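Local coordinates for activator of Hsp90 ATPase homologue 1/2-like C-terminal domain-containing protein (Staphylococcus saprophyticus subsp. saprophyticus, PDB 3Q6A) that is of unknown function but belongs to the AHA1 family, whose helix-grip fold often encloses a ligand-binding cavity, at the interface of chains A and B. Coordinates in Å, arbitrary orientation; residue numbers count along the deposited sequence, not the author numbering. Chains: chain A/B, uncharacterized protein.

The interface of chains A and B. Residues chain A 117, 120-121, 124-125, 129; chain B 121, 128-129.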
# COMPACT_ATOMS: atom_id res chain seq x y z
N SER A 117 -0.83 4.64 -1.79
CA SER A 117 -0.13 4.03 -2.91
C SER A 117 -0.90 4.34 -4.20
O SER A 117 -0.31 4.62 -5.23
CB SER A 117 -0.03 2.51 -2.71
OG SER A 117 0.77 2.21 -1.58
N LYS A 120 -0.13 7.90 -5.06
CA LYS A 120 1.21 8.05 -5.64
C LYS A 120 1.25 7.73 -7.15
O LYS A 120 1.77 8.52 -7.95
CB LYS A 120 2.19 7.17 -4.86
CG LYS A 120 3.66 7.47 -5.15
CD LYS A 120 4.56 6.60 -4.29
CE LYS A 120 6.03 6.74 -4.70
NZ LYS A 120 6.55 8.12 -4.59
N VAL A 121 0.69 6.58 -7.55
CA VAL A 121 0.69 6.18 -8.97
C VAL A 121 -0.15 7.15 -9.81
O VAL A 121 0.26 7.59 -10.87
CB VAL A 121 0.11 4.77 -9.16
CG1 VAL A 121 0.30 4.31 -10.60
CG2 VAL A 121 0.79 3.82 -8.19
N GLU A 124 1.90 10.50 -9.96
CA GLU A 124 3.22 10.39 -10.58
C GLU A 124 3.19 9.79 -11.98
O GLU A 124 4.08 10.07 -12.79
CB GLU A 124 4.16 9.55 -9.69
CG GLU A 124 4.67 10.29 -8.47
CD GLU A 124 5.54 9.42 -7.57
OE1 GLU A 124 5.88 8.27 -7.96
OE2 GLU A 124 5.87 9.88 -6.45
N HIS A 125 2.18 9.00 -12.28
CA HIS A 125 2.15 8.35 -13.58
C HIS A 125 0.93 8.52 -14.45
O HIS A 125 0.92 8.07 -15.59
CB HIS A 125 2.44 6.86 -13.39
CG HIS A 125 3.82 6.59 -12.88
ND1 HIS A 125 4.96 6.95 -13.58
CD2 HIS A 125 4.26 6.01 -11.73
CE1 HIS A 125 6.03 6.61 -12.88
NE2 HIS A 125 5.63 6.04 -11.76
N ILE A 129 -4.86 2.33 -10.18
CA ILE A 129 -5.09 0.96 -9.78
C ILE A 129 -6.39 1.02 -8.96
O ILE A 129 -6.67 2.03 -8.32
CB ILE A 129 -3.93 0.38 -8.95
CG1 ILE A 129 -3.49 1.36 -7.86
CG2 ILE A 129 -2.77 0.03 -9.88
CD1 ILE A 129 -2.56 0.74 -6.85
N VAL B 121 1.02 -2.15 -9.51
CA VAL B 121 1.27 -1.08 -10.46
C VAL B 121 2.28 -1.50 -11.53
O VAL B 121 2.10 -1.20 -12.72
CB VAL B 121 1.82 0.16 -9.75
CG1 VAL B 121 2.13 1.24 -10.78
CG2 VAL B 121 0.80 0.65 -8.73
N THR B 128 6.72 2.14 -12.25
CA THR B 128 7.09 1.85 -10.88
C THR B 128 6.87 3.02 -9.91
O THR B 128 6.97 4.18 -10.30
CB THR B 128 8.58 1.45 -10.80
OG1 THR B 128 9.39 2.62 -10.87
CG2 THR B 128 8.94 0.54 -11.97
N ILE B 129 6.59 2.71 -8.65
CA ILE B 129 6.41 3.76 -7.66
C ILE B 129 7.31 3.56 -6.46
O ILE B 129 6.83 3.22 -5.36
CB ILE B 129 4.96 3.83 -7.16
CG1 ILE B 129 4.44 2.42 -6.86
CG2 ILE B 129 4.11 4.57 -8.17
CD1 ILE B 129 3.20 2.38 -5.94
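B:Ile129 lies against the C-terminal helix 102-125 of chain A, in a two-fold symmetric contact between two AHA1-family (SRPBCC-type) domains. The structure alone does not show whether this pairing is the biological dimer. B:Ile129 comes from the loop that follows the same helix in chain B. It buries 75 Å² here, more than any other residue of the patch. Its CB rests on the aliphatic part of A:Lys120, 4.0 Å from CE. CG1 crosses A:Val121 CG2 at about a right angle. The terminal CD1 reaches on over that methyl, at 3.6 Å from A:Val121 CG2, and also comes near the backbone oxygen of A:Ser117, on the same side as the valine methyl. The branch methyl CG2 turns the other way. It presses on A:Val121 CG2 and also sits at the edge of the A:His125 ring, in its plane, 3.9 Å from CD2. With chi1 of B:Ile129 at 45°, CG1 is wedged between the backbone N and the carbonyl carbon, and both branches lie against the same side of the A:Val121 CG2 methyl.

A:Val121 and B:Val121 meet tip to tip, with CG1 3.6 Å from CG1. Their CG2 methyls are tightly packed, 3.2 Å from A:Val121 CG2 to B:Val121 CG2. A:Ile129 comes across B:Val121 at about a right angle, its CG2 3.8 Å from B:Val121 CG2.

A:His125 NE2 donates a hydrogen bond of 2.7 Å to the backbone oxygen B:Thr128 O. The bond is bent, 145° at the hydrogen, and the donor stands above the carbonyl plane. On chain A, A:Lys120 NZ forms a 2.6 Å salt bridge with A:Glu124 OE2 on its syn side. The bend at chi4, 59°, turns the ammonium toward this carboxylate and leaves CE facing B:Ile129.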